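Local atomic coordinates of outer surface protein (Borrelia burgdorferi, PDB entry 2YN7), a protein that is an outer surface lipoprotein of the Lyme disease spirochaete, associated with its infectious phenotype, whose precise molecular role is not established. Residues 40-45 with 97-102; 48-53 with 115-120; 14-19 with 160-165; 93-98 with 180-185. All coordinates share one frame; numbering follows the deposited sequence.

Contact 1 of 4, residues 40-45 with 97-102; sequences FKMKDS and SIMEAL
Met42 and Met99 meet on the buried side of this contact, where the loop 40-45 lies against the helical segment 97-102. SD of Met42 lies 4.3 Å from CG of Met99. The Met99 chain then bends away at chi2, -59°, and packs on Ile112 and Leu115 of helix 109-145. Ser45 is also buried and sits over the helix backbone. Its OG is 3.8 Å from N of Glu100, too far for a bond. That hydroxyl turns back into its own loop instead and bonds O of Lys41 at 2.9 Å, on a lone pair in the carbonyl plane. This bond links the last residue of the turn, Ser45, to the residue just before it, Lys41.

The outer side is more open to solvent and more polar. CD of Lys41 comes 3.4 Å from OE1 of Glu100 and 4.0 Å from CB of Ser97. The charges do not pair here: NZ of Lys41 stays 5.3 Å from OE1 of Glu100 and forms its salt bridge with Glu93. Glu100 is exposed to solvent.

The arrangement is a type I beta turn, Met42 to Ser45, laid on a helix in the all-helical fold of this chain, the C-terminal part of the Borrelia lipoprotein.

Contact 2 of 4, residues 48-53 with 115-120; sequences ELLDVI and LMISGL
Leu50 is the main bump of this contact, and the hollow that takes it lies on helix 109-145. The setting is an irregular loop packed on the flank of a helix, within the all-helical fold of the Borrelia Bbcrasp-1 family. No hydrogen bond joins the two segments; the fit is one of apolar shapes.

The hollow is formed by Met116, Ile117 and Leu120. Leu50 enters it with both branches of its fork. CD2 rests on the side chain of Ile117, 3.7 Å from CG1. CD1 also touches Ile117, but it reaches further along and lies 4.0 Å from CB of Met116. The same methyl is 4.4 Å from CD2 of Leu120, a looser approach. CG1 of Ile117 therefore sits against both methyls of Leu50; chi1 of Ile117, -68°, sets it there, beside the backbone N.

Ile53 is a second, more exposed bump. Within the two segments its end methyl meets Leu120; further on, the side chain also touches Ile124. Helix 72-84 adds to the seat: its Phe81 packs on both Met116 and Leu120.

The loop is held in place by polar bonds outside the contact. Leu50 makes backbone hydrogen bonds with Leu67, and N of Ile53 bonds the carboxylate of Glu77. Leu49 O accepts from NE of Arg113, one turn earlier on the helix that carries the hollow.

The tightest point is methyl against methyl: CD1 of Ile53 lies 3.5 Å from CD2 of Leu120, closer than usual van der Waals contact.

Contact 3 of 4, residues 14-19 with 160-165; sequences NELIRA and ELKSKL
Leu16 and Ala19 face Leu161, Lys162 and Leu165 across two helical segments that run in roughly the same direction. The angle between their N-to-C directions is 31°, and the axes approach to 10.7 Å. The backbones are closest at Leu16 and Lys162, whose CA atoms are 6.6 Å apart. No hydrogen bond links the segments.

Leu16 spans most of the gap. Its CG lies anti to the backbone N, chi1 -152°, which carries the two methyls across to the second helix. CD1 settles on the base of Lys162, 3.7 Å from its CB and nearly as close to its CA. CD2 turns the other way and meets CB of Leu161 at 4.0 Å. The Leu16 and Leu161 side chains cross at about a right angle. Leu165 closes the contact one turn further on. Its CD2 lies 4.0 Å from CB of Ala19 and 4.2 Å from CD1 of Leu16, so this one methyl touches both residues.

Beyond its CB, Lys162 extends along the solvent side. Its NZ is 5.3 Å from OE1 of Glu15, so opposite charges are near each other without forming a salt bridge.

The inner side is covered by helix 109-145. Ile137 touches both Leu16 and Leu161, and Leu130 packs on Leu165. The leucines thus form part of an apolar core shared by three helices. Segment 160-165 lies in a region predicted to be a coiled coil. The arrangement is that of neighbouring helices in an elongated helical bundle.

Contact 4 of 4, residues 93-98 with 180-185; sequences EQFGSI and DGLIAN
Ile183 is the centre of this contact, a steep helix-on-helix crossing in the all-helical fold. The axes of segments 93-98 and 180-185 cross at 71° and approach to 9.6 Å.

Both branches of the Ile183 side chain are used. CG1 stands anti to the carbonyl carbon, chi1 -77°, and carries CD1 to the edge of the Phe95 ring, near the ring plane. There CD1 is 3.9 Å from CB of Phe95. CG2 meets the Gln94 side chain, 3.7 Å from CB. CG1 itself packs against CD1 of Ile98 at 4.1 Å. That Ile98 methyl also reaches the backbone of the second helix, 3.9 Å from O of Leu182. Leu182 adds a looser contact, its CD2 4.3 Å from CE2 of Phe95.

Further out, Leu182 is backed by Tyr201, Ile202 and Tyr206 of helix 195-222. Phe95 meets the ring of Phe81, the planes at about 50°. Asp180 forms a salt bridge with Lys91, a second tie between the two helices.

At the polar border, the Gln94 and Ile183 side chains cross at about a right angle, with OE1 of Gln94 3.4 Å from CG2 of Ile183.

Overall arrangement
Contacts 1, 2 and 4 form one connected region, and contact 3 stands apart. Contacts 1 and 4 share helix 89-102, with centres 11 Å apart; the loop of contact 1 and helix 151-186 of contact 4 both pack on it. Contact 2 joins them through Met116: its SD is 4.3 Å from SD of Met42 in contact 1 and 3.9 Å from CE1 of Phe95 in contact 4. Contact 3 lies on the other side of the chain's centre. Its nearest atoms are about 15 Å from contact 2 and about 18 Å from contact 4. Helix 151-186 spans that distance, serving contact 3 and contact 4.

Contact 1 of 4, residues 40-45 with 97-102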
loop_
_atom_site.group_PDB
_atom_site.type_symbol
_atom_site.label_atom_id
_atom_site.label_comp_id
_atom_site.label_asym_id
_atom_site.label_seq_id
_atom_site.Cartn_x
_atom_site.Cartn_y
_atom_site.Cartn_z
ATOM N N PHE A 40 12.123 -3.721 11.926
ATOM C CA PHE A 40 12.908 -3.485 10.701
ATOM C C PHE A 40 13.553 -2.107 10.732
ATOM O O PHE A 40 13.601 -1.377 9.719
ATOM C CB PHE A 40 12.047 -3.710 9.453
ATOM C CG PHE A 40 11.566 -5.137 9.305
ATOM C CD1 PHE A 40 12.436 -6.142 8.863
ATOM C CD2 PHE A 40 10.248 -5.482 9.622
ATOM C CE1 PHE A 40 11.975 -7.465 8.737
ATOM C CE2 PHE A 40 9.791 -6.793 9.488
ATOM C CZ PHE A 40 10.656 -7.790 9.044
ATOM N N LYS A 41 14.023 -1.753 11.927
ATOM C CA LYS A 41 14.695 -0.478 12.198
ATOM C C LYS A 41 13.738 0.722 12.213
ATOM O O LYS A 41 14.148 1.861 12.190
ATOM C CB LYS A 41 15.896 -0.297 11.248
ATOM C CG LYS A 41 16.934 -1.412 11.412
ATOM C CD LYS A 41 18.317 -0.994 10.937
ATOM C CE LYS A 41 19.425 -1.866 11.542
ATOM N NZ LYS A 41 18.910 -3.251 11.744
ATOM N N MET A 42 12.455 0.469 12.321
ATOM C CA MET A 42 11.473 1.514 12.297
ATOM C C MET A 42 10.694 1.685 13.582
ATOM O O MET A 42 9.947 2.572 13.711
ATOM C CB MET A 42 10.595 1.399 11.066
ATOM C CG MET A 42 11.315 1.674 9.757
ATOM S SD MET A 42 10.337 1.497 8.285
ATOM C CE MET A 42 10.141 -0.229 8.159
ATOM N N LYS A 43 10.862 0.799 14.522
ATOM C CA LYS A 43 10.307 1.033 15.835
ATOM C C LYS A 43 10.724 2.372 16.422
ATOM O O LYS A 43 9.909 3.155 16.793
ATOM C CB LYS A 43 10.625 -0.069 16.798
ATOM C CG LYS A 43 9.829 0.093 18.055
ATOM C CD LYS A 43 9.814 -1.149 18.884
ATOM C CE LYS A 43 10.558 -0.900 20.154
ATOM N NZ LYS A 43 11.996 -0.730 19.969
ATOM N N ASP A 44 12.007 2.645 16.448
ATOM C CA ASP A 44 12.467 3.907 16.951
ATOM C C ASP A 44 12.855 4.867 15.841
ATOM O O ASP A 44 13.817 5.568 15.953
ATOM C CB ASP A 44 13.588 3.722 17.960
ATOM C CG ASP A 44 13.354 2.583 18.916
ATOM O OD1 ASP A 44 12.243 2.292 19.303
ATOM O OD2 ASP A 44 14.329 1.983 19.307
ATOM N N SER A 45 12.082 4.873 14.769
ATOM C CA SER A 45 12.181 5.852 13.685
ATOM C C SER A 45 10.845 6.047 12.943
ATOM O O SER A 45 9.982 6.695 13.445
ATOM C CB SER A 45 13.372 5.613 12.746
ATOM O OG SER A 45 13.178 4.617 11.794
ATOM N N SER A 97 16.350 0.932 7.226
ATOM C CA SER A 97 17.667 1.361 7.604
ATOM C C SER A 97 17.955 2.733 7.035
ATOM O O SER A 97 18.634 3.522 7.680
ATOM C CB SER A 97 18.736 0.346 7.150
ATOM O OG SER A 97 18.903 0.430 5.750
ATOM N N ILE A 98 17.440 3.019 5.839
ATOM C CA ILE A 98 17.449 4.402 5.287
ATOM C C ILE A 98 16.558 5.336 6.106
ATOM O O ILE A 98 16.934 6.495 6.332
ATOM C CB ILE A 98 17.024 4.423 3.804
ATOM C CG1 ILE A 98 17.972 3.524 3.011
ATOM C CG2 ILE A 98 16.961 5.854 3.253
ATOM C CD1 ILE A 98 17.339 2.878 1.799
ATOM N N MET A 99 15.408 4.851 6.574
ATOM C CA MET A 99 14.571 5.670 7.456
ATOM C C MET A 99 15.300 5.983 8.751
ATOM O O MET A 99 15.257 7.120 9.221
ATOM C CB MET A 99 13.158 5.090 7.723
ATOM C CG MET A 99 12.339 4.809 6.465
ATOM S SD MET A 99 12.079 6.297 5.438
ATOM C CE MET A 99 13.270 6.108 4.091
ATOM N N GLU A 100 15.997 4.987 9.295
ATOM C CA GLU A 100 16.769 5.160 10.522
ATOM C C GLU A 100 17.928 6.176 10.350
ATOM O O GLU A 100 18.125 7.044 11.212
ATOM C CB GLU A 100 17.288 3.813 11.011
ATOM C CG GLU A 100 18.321 3.913 12.117
ATOM C CD GLU A 100 18.917 2.547 12.434
ATOM O OE1 GLU A 100 19.681 2.025 11.597
ATOM O OE2 GLU A 100 18.616 1.991 13.510
ATOM N N ALA A 101 18.676 6.067 9.248
ATOM C CA ALA A 101 19.651 7.103 8.878
ATOM C C ALA A 101 19.012 8.501 8.873
ATOM O O ALA A 101 19.528 9.384 9.529
ATOM C CB ALA A 101 20.319 6.799 7.542
ATOM N N LEU A 102 17.881 8.686 8.189
ATOM C CA LEU A 102 17.192 10.025 8.125
ATOM C C LEU A 102 16.745 10.560 9.497
ATOM O O LEU A 102 16.796 11.763 9.775
ATOM C CB LEU A 102 15.969 9.987 7.218
ATOM C CG LEU A 102 16.171 9.825 5.717
ATOM C CD1 LEU A 102 14.829 9.507 5.026
ATOM C CD2 LEU A 102 16.851 11.065 5.106
#

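Contact 2 of 4, residues 48-53 with 115-120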
loop_
_atom_site.group_PDB
_atom_site.type_symbol
_atom_site.label_atom_id
_atom_site.label_comp_id
_atom_site.label_asym_id
_atom_site.label_seq_id
_atom_site.Cartn_x
_atom_site.Cartn_y
_atom_site.Cartn_z
ATOM N N GLU A 48 7.530 5.678 14.624
ATOM C CA GLU A 48 7.311 6.628 15.719
ATOM C C GLU A 48 6.568 7.907 15.273
ATOM O O GLU A 48 5.993 8.616 16.097
ATOM C CB GLU A 48 8.662 6.996 16.378
ATOM C CG GLU A 48 8.602 7.205 17.895
ATOM C CD GLU A 48 9.958 7.032 18.580
ATOM O OE1 GLU A 48 10.930 7.704 18.197
ATOM O OE2 GLU A 48 10.074 6.199 19.496
ATOM N N LEU A 49 6.563 8.197 13.971
ATOM C CA LEU A 49 6.168 9.524 13.472
ATOM C C LEU A 49 4.697 9.648 13.067
ATOM O O LEU A 49 4.293 10.690 12.555
ATOM C CB LEU A 49 7.088 9.915 12.285
ATOM C CG LEU A 49 8.574 10.139 12.608
ATOM C CD1 LEU A 49 9.408 10.333 11.364
ATOM C CD2 LEU A 49 8.748 11.334 13.536
ATOM N N LEU A 50 3.907 8.606 13.309
ATOM C CA LEU A 50 2.513 8.509 12.849
ATOM C C LEU A 50 1.730 7.698 13.850
ATOM O O LEU A 50 2.300 6.810 14.466
ATOM C CB LEU A 50 2.428 7.679 11.556
ATOM C CG LEU A 50 2.651 8.292 10.194
ATOM C CD1 LEU A 50 2.519 7.229 9.117
ATOM C CD2 LEU A 50 1.631 9.416 9.991
ATOM N N ASP A 51 0.429 7.979 13.970
ATOM C CA ASP A 51 -0.529 7.056 14.563
ATOM C C ASP A 51 -1.223 6.277 13.450
ATOM O O ASP A 51 -1.244 6.685 12.290
ATOM C CB ASP A 51 -1.558 7.804 15.431
ATOM C CG ASP A 51 -0.876 8.687 16.502
ATOM O OD1 ASP A 51 0.310 8.460 16.810
ATOM O OD2 ASP A 51 -1.494 9.628 17.010
ATOM N N VAL A 52 -1.759 5.137 13.808
ATOM C CA VAL A 52 -2.562 4.314 12.901
ATOM C C VAL A 52 -3.488 5.098 11.976
ATOM O O VAL A 52 -4.287 5.891 12.435
ATOM C CB VAL A 52 -3.339 3.273 13.710
ATOM C CG1 VAL A 52 -4.357 2.543 12.839
ATOM C CG2 VAL A 52 -2.327 2.296 14.303
ATOM N N ILE A 53 -3.353 4.833 10.671
ATOM C CA ILE A 53 -4.093 5.510 9.591
ATOM C C ILE A 53 -5.562 5.054 9.428
ATOM O O ILE A 53 -6.487 5.881 9.426
ATOM C CB ILE A 53 -3.293 5.436 8.257
ATOM C CG1 ILE A 53 -2.009 6.251 8.400
ATOM C CG2 ILE A 53 -4.108 5.962 7.093
ATOM C CD1 ILE A 53 -0.917 5.954 7.379
ATOM N N LEU A 115 6.861 9.991 3.556
ATOM C CA LEU A 115 7.162 8.728 2.850
ATOM C C LEU A 115 6.303 7.561 3.363
ATOM O O LEU A 115 5.806 6.771 2.577
ATOM C CB LEU A 115 8.645 8.371 2.952
ATOM C CG LEU A 115 9.693 9.240 2.260
ATOM C CD1 LEU A 115 11.055 8.688 2.684
ATOM C CD2 LEU A 115 9.551 9.212 0.742
ATOM N N MET A 116 6.130 7.475 4.674
ATOM C CA MET A 116 5.362 6.373 5.257
ATOM C C MET A 116 3.872 6.474 4.990
ATOM O O MET A 116 3.210 5.458 4.826
ATOM C CB MET A 116 5.630 6.272 6.753
ATOM C CG MET A 116 7.118 6.078 7.018
ATOM S SD MET A 116 7.654 4.388 6.652
ATOM C CE MET A 116 6.148 3.497 7.132
ATOM N N ILE A 117 3.360 7.712 4.927
ATOM C CA ILE A 117 1.964 7.971 4.545
ATOM C C ILE A 117 1.741 7.545 3.091
ATOM O O ILE A 117 0.737 6.870 2.793
ATOM C CB ILE A 117 1.589 9.466 4.752
ATOM C CG1 ILE A 117 1.575 9.793 6.270
ATOM C CG2 ILE A 117 0.281 9.810 4.003
ATOM C CD1 ILE A 117 1.411 11.274 6.614
ATOM N N SER A 118 2.670 7.898 2.182
ATOM C CA SER A 118 2.497 7.558 0.738
ATOM C C SER A 118 2.387 6.054 0.603
ATOM O O SER A 118 1.488 5.562 -0.088
ATOM C CB SER A 118 3.610 8.122 -0.147
ATOM O OG SER A 118 4.881 7.497 0.091
ATOM N N GLY A 119 3.252 5.315 1.310
ATOM C CA GLY A 119 3.270 3.851 1.210
ATOM C C GLY A 119 2.144 3.114 1.917
ATOM O O GLY A 119 1.447 2.267 1.338
ATOM N N LEU A 120 1.960 3.425 3.184
ATOM C CA LEU A 120 0.926 2.788 3.969
ATOM C C LEU A 120 -0.411 3.233 3.383
ATOM O O LEU A 120 -1.360 2.452 3.279
ATOM C CB LEU A 120 1.108 3.235 5.408
ATOM C CG LEU A 120 0.633 2.492 6.658
ATOM C CD1 LEU A 120 1.120 1.055 6.628
ATOM C CD2 LEU A 120 1.208 3.223 7.870
#

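Contact 3 of 4, residues 14-19 with 160-165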
loop_
_atom_site.group_PDB
_atom_site.type_symbol
_atom_site.label_atom_id
_atom_site.label_comp_id
_atom_site.label_asym_id
_atom_site.label_seq_id
_atom_site.Cartn_x
_atom_site.Cartn_y
_atom_site.Cartn_z
ATOM N N ASN A 14 -15.763 -14.300 -13.871
ATOM C CA ASN A 14 -14.945 -15.257 -13.119
ATOM C C ASN A 14 -13.455 -14.888 -13.059
ATOM O O ASN A 14 -12.834 -14.971 -11.990
ATOM C CB ASN A 14 -15.189 -16.693 -13.567
ATOM C CG ASN A 14 -16.512 -17.234 -13.053
ATOM O OD1 ASN A 14 -17.074 -16.721 -12.080
ATOM N ND2 ASN A 14 -17.018 -18.274 -13.707
ATOM N N GLU A 15 -12.934 -14.421 -14.170
ATOM C CA GLU A 15 -11.640 -13.835 -14.208
ATOM C C GLU A 15 -11.517 -12.870 -13.067
ATOM O O GLU A 15 -10.648 -13.013 -12.249
ATOM C CB GLU A 15 -11.457 -13.070 -15.506
ATOM C CG GLU A 15 -10.245 -13.459 -16.317
ATOM C CD GLU A 15 -10.583 -13.871 -17.739
ATOM O OE1 GLU A 15 -10.716 -12.981 -18.604
ATOM O OE2 GLU A 15 -10.670 -15.094 -17.985
ATOM N N LEU A 16 -12.398 -11.882 -13.037
ATOM C CA LEU A 16 -12.392 -10.834 -12.045
ATOM C C LEU A 16 -12.457 -11.312 -10.621
ATOM O O LEU A 16 -11.708 -10.880 -9.811
ATOM C CB LEU A 16 -13.510 -9.848 -12.311
ATOM C CG LEU A 16 -13.212 -8.466 -11.812
ATOM C CD1 LEU A 16 -12.002 -7.939 -12.523
ATOM C CD2 LEU A 16 -14.367 -7.518 -11.985
ATOM N N ILE A 17 -13.384 -12.196 -10.323
ATOM C CA ILE A 17 -13.509 -12.733 -9.003
ATOM C C ILE A 17 -12.249 -13.484 -8.596
ATOM O O ILE A 17 -11.857 -13.412 -7.482
ATOM C CB ILE A 17 -14.743 -13.627 -8.859
ATOM C CG1 ILE A 17 -16.011 -12.837 -9.147
ATOM C CG2 ILE A 17 -14.831 -14.171 -7.457
ATOM C CD1 ILE A 17 -17.258 -13.659 -9.328
ATOM N N ARG A 18 -11.608 -14.178 -9.518
ATOM C CA ARG A 18 -10.353 -14.865 -9.211
ATOM C C ARG A 18 -9.200 -13.925 -8.957
ATOM O O ARG A 18 -8.467 -14.099 -8.032
ATOM C CB ARG A 18 -9.933 -15.811 -10.317
ATOM C CG ARG A 18 -10.286 -17.255 -10.064
ATOM C CD ARG A 18 -9.088 -18.168 -10.119
ATOM N NE ARG A 18 -8.496 -18.208 -11.444
ATOM C CZ ARG A 18 -7.785 -17.211 -11.950
ATOM N NH1 ARG A 18 -7.606 -16.133 -11.236
ATOM N NH2 ARG A 18 -7.269 -17.278 -13.162
ATOM N N ALA A 19 -9.049 -12.936 -9.816
ATOM C CA ALA A 19 -8.004 -11.951 -9.673
ATOM C C ALA A 19 -8.128 -11.218 -8.373
ATOM O O ALA A 19 -7.160 -11.035 -7.729
ATOM C CB ALA A 19 -7.973 -10.991 -10.835
ATOM N N GLU A 160 -15.173 -1.967 -16.418
ATOM C CA GLU A 160 -14.714 -0.761 -15.739
ATOM C C GLU A 160 -14.097 -1.093 -14.367
ATOM O O GLU A 160 -13.046 -0.565 -14.010
ATOM C CB GLU A 160 -15.867 0.239 -15.605
ATOM C CG GLU A 160 -15.526 1.453 -14.766
ATOM C CD GLU A 160 -16.737 2.336 -14.493
ATOM O OE1 GLU A 160 -17.890 1.835 -14.581
ATOM O OE2 GLU A 160 -16.537 3.542 -14.199
ATOM N N LEU A 161 -14.759 -1.969 -13.611
ATOM C CA LEU A 161 -14.183 -2.538 -12.403
ATOM C C LEU A 161 -12.801 -3.148 -12.685
ATOM O O LEU A 161 -11.856 -2.968 -11.898
ATOM C CB LEU A 161 -15.111 -3.607 -11.782
ATOM C CG LEU A 161 -16.467 -3.165 -11.192
ATOM C CD1 LEU A 161 -17.297 -4.363 -10.733
ATOM C CD2 LEU A 161 -16.315 -2.187 -10.046
ATOM N N LYS A 162 -12.693 -3.872 -13.796
ATOM C CA LYS A 162 -11.467 -4.596 -14.151
ATOM C C LYS A 162 -10.356 -3.587 -14.444
ATOM O O LYS A 162 -9.196 -3.799 -14.082
ATOM C CB LYS A 162 -11.717 -5.557 -15.327
ATOM C CG LYS A 162 -10.493 -6.001 -16.123
ATOM C CD LYS A 162 -10.899 -6.344 -17.555
ATOM C CE LYS A 162 -9.717 -6.813 -18.399
ATOM N NZ LYS A 162 -9.073 -8.048 -17.848
ATOM N N SER A 163 -10.735 -2.476 -15.067
ATOM C CA SER A 163 -9.794 -1.411 -15.414
ATOM C C SER A 163 -9.241 -0.665 -14.167
ATOM O O SER A 163 -8.061 -0.311 -14.098
ATOM C CB SER A 163 -10.478 -0.448 -16.392
ATOM O OG SER A 163 -9.795 0.784 -16.431
ATOM N N LYS A 164 -10.113 -0.425 -13.196
ATOM C CA LYS A 164 -9.710 0.101 -11.895
ATOM C C LYS A 164 -8.802 -0.856 -11.154
ATOM O O LYS A 164 -7.813 -0.418 -10.573
ATOM C CB LYS A 164 -10.936 0.452 -11.041
ATOM C CG LYS A 164 -11.587 1.727 -11.520
ATOM C CD LYS A 164 -13.098 1.683 -11.416
ATOM C CE LYS A 164 -13.721 2.889 -12.144
ATOM N NZ LYS A 164 -13.012 4.183 -11.901
ATOM N N LEU A 165 -9.116 -2.153 -11.186
ATOM C CA LEU A 165 -8.201 -3.143 -10.610
ATOM C C LEU A 165 -6.798 -3.009 -11.223
ATOM O O LEU A 165 -5.805 -2.977 -10.504
ATOM C CB LEU A 165 -8.760 -4.569 -10.695
ATOM C CG LEU A 165 -7.827 -5.695 -10.223
ATOM C CD1 LEU A 165 -7.356 -5.488 -8.773
ATOM C CD2 LEU A 165 -8.460 -7.075 -10.416
#

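Contact 4 of 4, residues 93-98 with 180-185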
loop_
_atom_site.group_PDB
_atom_site.type_symbol
_atom_site.label_atom_id
_atom_site.label_comp_id
_atom_site.label_asym_id
_atom_site.label_seq_id
_atom_site.Cartn_x
_atom_site.Cartn_y
_atom_site.Cartn_z
ATOM N N GLU A 93 13.817 -4.307 5.639
ATOM C CA GLU A 93 14.997 -3.930 6.432
ATOM C C GLU A 93 15.819 -2.857 5.742
ATOM O O GLU A 93 16.268 -1.918 6.386
ATOM C CB GLU A 93 15.878 -5.169 6.751
ATOM C CG GLU A 93 16.340 -5.245 8.212
ATOM C CD GLU A 93 17.538 -4.352 8.493
ATOM O OE1 GLU A 93 18.214 -3.922 7.512
ATOM O OE2 GLU A 93 17.810 -4.075 9.694
ATOM N N GLN A 94 16.020 -3.015 4.438
ATOM C CA GLN A 94 16.836 -2.066 3.652
ATOM C C GLN A 94 16.146 -0.679 3.623
ATOM O O GLN A 94 16.812 0.364 3.704
ATOM C CB GLN A 94 17.136 -2.618 2.235
ATOM C CG GLN A 94 18.192 -3.733 2.215
ATOM C CD GLN A 94 18.009 -4.786 1.094
ATOM O OE1 GLN A 94 17.156 -4.659 0.218
ATOM N NE2 GLN A 94 18.815 -5.815 1.128
ATOM N N PHE A 95 14.810 -0.683 3.543
ATOM C CA PHE A 95 14.039 0.550 3.611
ATOM C C PHE A 95 14.086 1.109 5.034
ATOM O O PHE A 95 14.306 2.291 5.213
ATOM C CB PHE A 95 12.585 0.314 3.145
ATOM C CG PHE A 95 11.764 1.565 3.036
ATOM C CD1 PHE A 95 11.037 2.031 4.124
ATOM C CD2 PHE A 95 11.713 2.291 1.830
ATOM C CE1 PHE A 95 10.277 3.193 4.011
ATOM C CE2 PHE A 95 10.953 3.443 1.723
ATOM C CZ PHE A 95 10.244 3.897 2.816
ATOM N N GLY A 96 13.898 0.257 6.041
ATOM C CA GLY A 96 13.938 0.709 7.426
ATOM C C GLY A 96 15.246 1.395 7.826
ATOM O O GLY A 96 15.253 2.318 8.648
ATOM N N SER A 97 16.350 0.932 7.226
ATOM C CA SER A 97 17.667 1.361 7.604
ATOM C C SER A 97 17.955 2.733 7.035
ATOM O O SER A 97 18.634 3.522 7.680
ATOM C CB SER A 97 18.736 0.346 7.150
ATOM O OG SER A 97 18.903 0.430 5.750
ATOM N N ILE A 98 17.440 3.019 5.839
ATOM C CA ILE A 98 17.449 4.402 5.287
ATOM C C ILE A 98 16.558 5.336 6.106
ATOM O O ILE A 98 16.934 6.495 6.332
ATOM C CB ILE A 98 17.024 4.423 3.804
ATOM C CG1 ILE A 98 17.972 3.524 3.011
ATOM C CG2 ILE A 98 16.961 5.854 3.253
ATOM C CD1 ILE A 98 17.339 2.878 1.799
ATOM N N ASP A 180 12.362 0.347 -4.488
ATOM C CA ASP A 180 13.535 -0.407 -4.988
ATOM C C ASP A 180 14.674 0.523 -5.438
ATOM O O ASP A 180 15.853 0.317 -5.065
ATOM C CB ASP A 180 13.163 -1.355 -6.142
ATOM C CG ASP A 180 12.228 -2.495 -5.708
ATOM O OD1 ASP A 180 12.211 -2.877 -4.500
ATOM O OD2 ASP A 180 11.511 -3.018 -6.584
ATOM N N GLY A 181 14.334 1.545 -6.226
ATOM C CA GLY A 181 15.332 2.489 -6.699
ATOM C C GLY A 181 16.135 3.093 -5.558
ATOM O O GLY A 181 17.376 3.139 -5.602
ATOM N N LEU A 182 15.409 3.574 -4.543
ATOM C CA LEU A 182 15.976 4.230 -3.349
ATOM C C LEU A 182 16.836 3.265 -2.507
ATOM O O LEU A 182 17.884 3.652 -1.962
ATOM C CB LEU A 182 14.837 4.828 -2.481
ATOM C CG LEU A 182 15.192 5.284 -1.064
ATOM C CD1 LEU A 182 16.255 6.391 -1.143
ATOM C CD2 LEU A 182 13.992 5.707 -0.220
ATOM N N ILE A 183 16.372 2.026 -2.391
ATOM C CA ILE A 183 17.121 0.937 -1.729
ATOM C C ILE A 183 18.430 0.580 -2.463
ATOM O O ILE A 183 19.516 0.531 -1.856
ATOM C CB ILE A 183 16.178 -0.280 -1.515
ATOM C CG1 ILE A 183 15.290 0.042 -0.316
ATOM C CG2 ILE A 183 16.930 -1.595 -1.297
ATOM C CD1 ILE A 183 14.105 -0.883 -0.203
ATOM N N ALA A 184 18.332 0.375 -3.769
ATOM C CA ALA A 184 19.497 0.116 -4.578
ATOM C C ALA A 184 20.547 1.254 -4.395
ATOM O O ALA A 184 21.758 1.014 -4.359
ATOM C CB ALA A 184 19.071 -0.010 -6.035
ATOM N N ASN A 185 20.091 2.499 -4.246
ATOM C CA ASN A 185 21.033 3.614 -4.130
ATOM C C ASN A 185 21.566 3.787 -2.721
ATOM O O ASN A 185 22.785 3.980 -2.522
ATOM C CB ASN A 185 20.409 4.940 -4.639
ATOM C CG ASN A 185 21.356 6.123 -4.505
ATOM O OD1 ASN A 185 21.960 6.540 -5.489
ATOM N ND2 ASN A 185 21.509 6.643 -3.304
#